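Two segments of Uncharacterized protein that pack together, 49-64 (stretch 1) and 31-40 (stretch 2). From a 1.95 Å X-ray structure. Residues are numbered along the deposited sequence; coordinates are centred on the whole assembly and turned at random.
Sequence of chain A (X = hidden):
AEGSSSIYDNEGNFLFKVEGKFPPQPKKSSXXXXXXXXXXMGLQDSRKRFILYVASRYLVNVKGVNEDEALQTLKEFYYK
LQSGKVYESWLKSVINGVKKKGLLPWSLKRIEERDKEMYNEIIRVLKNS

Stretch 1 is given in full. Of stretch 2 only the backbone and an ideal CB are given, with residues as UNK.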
# COMPACT_ATOMS: atom_id res chain seq x y z
N ARG A 49 5.08 -2.05 -5.00
CA ARG A 49 4.12 -1.35 -5.86
C ARG A 49 2.81 -1.00 -5.13
O ARG A 49 2.30 0.09 -5.32
CB ARG A 49 3.82 -2.24 -7.09
CG ARG A 49 5.05 -2.44 -7.92
CD ARG A 49 4.69 -2.94 -9.33
NE ARG A 49 3.75 -4.06 -9.34
CZ ARG A 49 4.11 -5.32 -9.35
NH1 ARG A 49 5.36 -5.62 -9.25
NH2 ARG A 49 3.20 -6.30 -9.41
N PHE A 50 2.30 -1.89 -4.27
CA PHE A 50 1.08 -1.63 -3.48
C PHE A 50 1.35 -0.44 -2.61
O PHE A 50 0.55 0.44 -2.52
CB PHE A 50 0.71 -2.83 -2.63
CG PHE A 50 -0.55 -2.63 -1.81
CD1 PHE A 50 -1.76 -2.57 -2.45
CD2 PHE A 50 -0.50 -2.41 -0.47
CE1 PHE A 50 -2.91 -2.38 -1.74
CE2 PHE A 50 -1.68 -2.20 0.26
CZ PHE A 50 -2.87 -2.18 -0.40
N ILE A 51 2.52 -0.37 -1.99
CA ILE A 51 2.90 0.84 -1.21
C ILE A 51 2.98 2.12 -2.04
O ILE A 51 2.40 3.14 -1.66
CB ILE A 51 4.25 0.64 -0.44
CG1 ILE A 51 4.12 -0.43 0.65
CG2 ILE A 51 4.80 1.98 0.12
CD1 ILE A 51 5.48 -0.84 1.23
N LEU A 52 3.64 2.08 -3.17
CA LEU A 52 3.78 3.28 -3.99
C LEU A 52 2.45 3.76 -4.58
O LEU A 52 2.16 4.94 -4.55
CB LEU A 52 4.77 3.04 -5.11
CG LEU A 52 5.06 4.16 -6.10
CD1 LEU A 52 5.52 5.40 -5.33
CD2 LEU A 52 6.07 3.71 -7.12
N TYR A 53 1.63 2.83 -5.08
CA TYR A 53 0.48 3.20 -5.91
C TYR A 53 -0.81 3.27 -5.17
O TYR A 53 -1.75 3.94 -5.63
CB TYR A 53 0.37 2.30 -7.23
CG TYR A 53 1.56 2.44 -8.16
CD1 TYR A 53 1.75 3.58 -8.88
CD2 TYR A 53 2.52 1.42 -8.31
CE1 TYR A 53 2.86 3.72 -9.69
CE2 TYR A 53 3.64 1.56 -9.09
CZ TYR A 53 3.82 2.72 -9.76
OH TYR A 53 4.88 2.90 -10.60
N VAL A 54 -0.87 2.61 -4.01
CA VAL A 54 -2.10 2.47 -3.30
C VAL A 54 -2.00 2.90 -1.83
O VAL A 54 -2.61 3.88 -1.43
CB VAL A 54 -2.66 1.03 -3.45
CG1 VAL A 54 -3.98 0.92 -2.74
CG2 VAL A 54 -2.72 0.61 -4.92
N ALA A 55 -1.25 2.16 -1.02
CA ALA A 55 -1.38 2.32 0.41
C ALA A 55 -0.88 3.67 0.90
O ALA A 55 -1.54 4.31 1.71
CB ALA A 55 -0.66 1.20 1.10
N SER A 56 0.26 4.12 0.42
CA SER A 56 0.80 5.40 0.87
C SER A 56 -0.21 6.55 0.57
O SER A 56 -0.47 7.35 1.43
CB SER A 56 2.16 5.75 0.22
OG SER A 56 2.04 5.87 -1.18
N ARG A 57 -0.76 6.55 -0.65
CA ARG A 57 -1.72 7.56 -1.08
C ARG A 57 -3.02 7.50 -0.28
O ARG A 57 -3.55 8.50 0.08
CB ARG A 57 -2.03 7.32 -2.53
CG ARG A 57 -0.80 7.25 -3.43
CD ARG A 57 -1.23 7.16 -4.86
NE ARG A 57 -0.12 7.08 -5.76
CZ ARG A 57 -0.23 7.16 -7.07
NH1 ARG A 57 -1.43 7.31 -7.64
NH2 ARG A 57 0.87 7.03 -7.82
N TYR A 58 -3.51 6.30 -0.01
CA TYR A 58 -4.67 6.17 0.86
C TYR A 58 -4.45 6.76 2.25
O TYR A 58 -5.23 7.58 2.76
CB TYR A 58 -5.03 4.71 0.96
CG TYR A 58 -6.04 4.38 2.03
CD1 TYR A 58 -7.33 4.83 1.93
CD2 TYR A 58 -5.66 3.65 3.20
CE1 TYR A 58 -8.27 4.54 2.95
CE2 TYR A 58 -6.58 3.37 4.23
CZ TYR A 58 -7.87 3.78 4.07
OH TYR A 58 -8.83 3.53 4.96
N LEU A 59 -3.38 6.32 2.89
CA LEU A 59 -3.08 6.75 4.22
C LEU A 59 -2.93 8.27 4.32
O LEU A 59 -3.53 8.93 5.16
CB LEU A 59 -1.79 6.05 4.70
CG LEU A 59 -1.90 4.54 4.96
CD1 LEU A 59 -0.52 4.00 5.31
CD2 LEU A 59 -2.90 4.35 6.07
N VAL A 60 -2.17 8.84 3.43
CA VAL A 60 -1.86 10.25 3.48
C VAL A 60 -3.00 11.15 2.97
O VAL A 60 -3.36 12.18 3.62
CB VAL A 60 -0.55 10.48 2.68
CG1 VAL A 60 -0.26 11.96 2.51
CG2 VAL A 60 0.61 9.75 3.39
N ASN A 61 -3.59 10.79 1.85
CA ASN A 61 -4.46 11.72 1.13
C ASN A 61 -5.92 11.47 1.32
O ASN A 61 -6.73 12.40 1.17
CB ASN A 61 -4.08 11.75 -0.35
CG ASN A 61 -2.74 12.40 -0.57
OD1 ASN A 61 -2.26 13.25 0.22
ND2 ASN A 61 -2.06 11.94 -1.63
N VAL A 62 -6.25 10.25 1.71
CA VAL A 62 -7.65 9.88 1.99
C VAL A 62 -7.92 9.80 3.50
O VAL A 62 -8.82 10.42 3.99
CB VAL A 62 -8.04 8.56 1.33
CG1 VAL A 62 -9.54 8.33 1.52
CG2 VAL A 62 -7.71 8.57 -0.16
N LYS A 63 -7.15 8.99 4.22
CA LYS A 63 -7.27 8.93 5.67
C LYS A 63 -6.69 10.11 6.41
O LYS A 63 -7.12 10.45 7.49
CB LYS A 63 -6.63 7.63 6.14
CG LYS A 63 -7.60 6.56 6.48
CD LYS A 63 -8.90 6.57 5.64
CE LYS A 63 -10.10 7.11 6.44
NZ LYS A 63 -11.35 6.76 5.79
N GLY A 64 -5.72 10.77 5.79
CA GLY A 64 -5.13 11.97 6.32
C GLY A 64 -4.30 11.73 7.56
O GLY A 64 -4.22 12.60 8.40
N UNK A 31 -16.04 2.74 1.87
CA UNK A 31 -15.17 2.24 0.76
C UNK A 31 -13.77 2.26 1.33
O UNK A 31 -13.58 2.75 2.49
CB UNK A 31 -15.27 3.08 -0.51
N UNK A 32 -12.81 1.72 0.58
CA UNK A 32 -11.37 1.77 0.95
C UNK A 32 -11.09 0.79 2.05
O UNK A 32 -9.95 0.57 2.41
CB UNK A 32 -10.95 3.17 1.39
N UNK A 33 -12.12 0.17 2.57
CA UNK A 33 -11.95 -0.84 3.58
C UNK A 33 -10.95 -1.84 3.14
O UNK A 33 -10.18 -2.30 3.96
CB UNK A 33 -13.28 -1.52 3.91
N UNK A 34 -11.01 -2.23 1.86
CA UNK A 34 -10.13 -3.29 1.32
C UNK A 34 -8.63 -2.97 1.50
O UNK A 34 -7.84 -3.87 1.71
CB UNK A 34 -10.43 -3.50 -0.17
N UNK A 35 -8.27 -1.70 1.43
CA UNK A 35 -6.90 -1.28 1.68
C UNK A 35 -6.48 -1.61 3.08
O UNK A 35 -5.41 -2.17 3.29
CB UNK A 35 -6.74 0.22 1.43
N UNK A 36 -7.33 -1.32 4.06
CA UNK A 36 -7.01 -1.62 5.45
C UNK A 36 -6.79 -3.11 5.65
O UNK A 36 -5.85 -3.54 6.32
CB UNK A 36 -8.12 -1.12 6.37
N UNK A 37 -7.63 -3.91 5.02
CA UNK A 37 -7.49 -5.35 5.09
C UNK A 37 -6.17 -5.86 4.53
O UNK A 37 -5.55 -6.72 5.10
CB UNK A 37 -8.65 -6.01 4.34
N UNK A 38 -5.78 -5.38 3.36
CA UNK A 38 -4.53 -5.74 2.75
C UNK A 38 -3.39 -5.30 3.68
O UNK A 38 -2.44 -6.08 3.91
CB UNK A 38 -4.40 -5.11 1.36
N UNK A 39 -3.48 -4.09 4.22
CA UNK A 39 -2.45 -3.62 5.08
C UNK A 39 -2.27 -4.54 6.28
O UNK A 39 -1.15 -4.75 6.73
CB UNK A 39 -2.76 -2.19 5.53
N UNK A 40 -3.38 -5.07 6.77
CA UNK A 40 -3.36 -5.98 7.90
C UNK A 40 -2.72 -7.33 7.58
O UNK A 40 -2.04 -7.86 8.43
CB UNK A 40 -4.79 -6.20 8.40

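Stretch 1 is helical over 49-63, and the helical part of stretch 2, positions 33-40, crosses it with 118° between their N-to-C directions and 10.5 Å between axes at closest approach. The nearest CA pair joins Ala55 to position 35, at 6.7 Å, so contacts should centre there.

Position 31 is out of reach: nothing of stretch 1 lies within 5.5 Å of its ideal CB, and the site tolerates most polar residues. It is Asp31, whose OD1 accepts a very short hydrogen bond from the backbone N of position 32 (2.4 Å).

Position 32 precedes the helix, with phi/psi of 75/-6. Positive phi by itself favours glycine, Asn or Asp, yet the CB points toward stretch 1 and sits tightly, 3.4 Å from Tyr58 CE1, with Val62 CG1 at 5.3 Å. An apolar or aromatic group could extend over that surface. The residue is Tyr32. Its CB lies 3.3 Å from Tyr58 CE1 and its CE2 3.7 Å from Val62 CG1; the two tyrosine rings meet obliquely, planes at 36° and centroids 5.5 Å apart.

Position 33 points away, so small or polar residues suit it; it is Ser33.

Position 34 points sideways, and its ideal CB has no neighbour within 5.5 Å. A short side chain would probably fall short of stretch 1, whereas a long apolar one could turn back to Phe50 and Val54. Trp34 does so with chi1 at 70° (p): CZ3 is 3.9 Å from Phe50 CE1, at the edge of that ring, and CH2 is 3.8 Å from Val54 CG1.

Position 35 points toward stretch 1, its CB 4.0 Å from Tyr58 CD2, 4.9 Å from Phe50 CZ and 5.0 Å from Val54 CG1. These apolar surroundings call for Val, Ile, Leu or Met. Ile35 places CB over one face of the Tyr58 ring (4.2 Å from its centroid, a CH-pi contact), CG2 3.4 Å from Tyr58 CD2 and CD1 3.6 Å from Val54 CG1.

Position 36 points sideways, with Tyr58 OH 4.9 Å from its CB. A longer acceptor such as Glu or Gln could meet that hydroxyl. Glu36 receives the hydrogen bond from Tyr58 OH to OE2 (3.0 Å), near the plane of the ring.

Position 37 is out of reach, leaving polar or charged residues at ease. Lys37 forms a salt bridge with the side chain of position 40.

Position 38 points toward stretch 1 with Phe50 CZ 3.7 Å from its CB, favouring a compact apolar residue such as Val, Ala or Ile. Val38 CG1 is 3.5 Å from Phe50 CZ and lies over one face of the ring, a CH-pi contact 3.8 Å from the centroid.

Position 39 points sideways, with Phe50 CE2 5.4 Å from its CB. Leu or Met could reach the small side chain of Ala55. Leu39 CD2 lies 4.0 Å from Ala55 CB, and CD1 4.3 Å from Leu59 CD2.

Position 40 is out of reach and suits polar residues; Glu40 completes the salt bridge, with Lys37 NZ 2.6 Å from Glu40 OE1.

Stretch 2 (31-40) DYSWIEKVLE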
# COMPACT_ATOMS: atom_id res chain seq x y z
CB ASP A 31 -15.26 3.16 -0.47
CG ASP A 31 -14.70 2.52 -1.72
OD1 ASP A 31 -13.55 1.93 -1.68
OD2 ASP A 31 -15.42 2.65 -2.75
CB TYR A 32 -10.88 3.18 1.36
CG TYR A 32 -10.80 4.15 0.23
CD1 TYR A 32 -9.99 3.88 -0.82
CD2 TYR A 32 -11.56 5.34 0.18
CE1 TYR A 32 -9.88 4.73 -1.90
CE2 TYR A 32 -11.45 6.23 -0.92
CZ TYR A 32 -10.59 5.91 -1.94
OH TYR A 32 -10.34 6.69 -3.08
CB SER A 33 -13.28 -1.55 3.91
OG SER A 33 -13.99 -0.71 4.82
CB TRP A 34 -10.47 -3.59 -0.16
CG TRP A 34 -10.12 -2.52 -1.14
CD1 TRP A 34 -10.91 -1.47 -1.51
CD2 TRP A 34 -8.88 -2.35 -1.86
NE1 TRP A 34 -10.26 -0.69 -2.44
CE2 TRP A 34 -9.01 -1.22 -2.67
CE3 TRP A 34 -7.67 -3.06 -1.89
CZ2 TRP A 34 -7.97 -0.74 -3.48
CZ3 TRP A 34 -6.65 -2.59 -2.71
CH2 TRP A 34 -6.83 -1.44 -3.51
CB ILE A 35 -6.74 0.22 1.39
CG1 ILE A 35 -7.16 0.48 -0.07
CG2 ILE A 35 -5.31 0.67 1.65
CD1 ILE A 35 -6.79 1.82 -0.64
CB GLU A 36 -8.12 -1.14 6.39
CG GLU A 36 -8.30 0.39 6.41
CD GLU A 36 -7.23 1.15 7.17
OE1 GLU A 36 -6.27 0.48 7.62
OE2 GLU A 36 -7.32 2.43 7.31
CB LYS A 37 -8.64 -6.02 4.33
CG LYS A 37 -9.01 -7.35 4.94
CD LYS A 37 -9.13 -7.21 6.47
CE LYS A 37 -9.66 -8.43 7.21
NZ LYS A 37 -9.55 -8.08 8.67
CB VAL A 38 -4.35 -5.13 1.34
CG1 VAL A 38 -2.99 -5.47 0.76
CG2 VAL A 38 -5.41 -5.70 0.38
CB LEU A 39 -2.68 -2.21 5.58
CG LEU A 39 -2.28 -1.09 4.66
CD1 LEU A 39 -2.97 0.16 5.15
CD2 LEU A 39 -0.79 -0.83 4.53
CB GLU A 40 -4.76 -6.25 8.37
CG GLU A 40 -4.80 -7.21 9.53
CD GLU A 40 -6.19 -7.53 9.94
OE1 GLU A 40 -7.09 -7.33 9.08
OE2 GLU A 40 -6.36 -7.96 11.11
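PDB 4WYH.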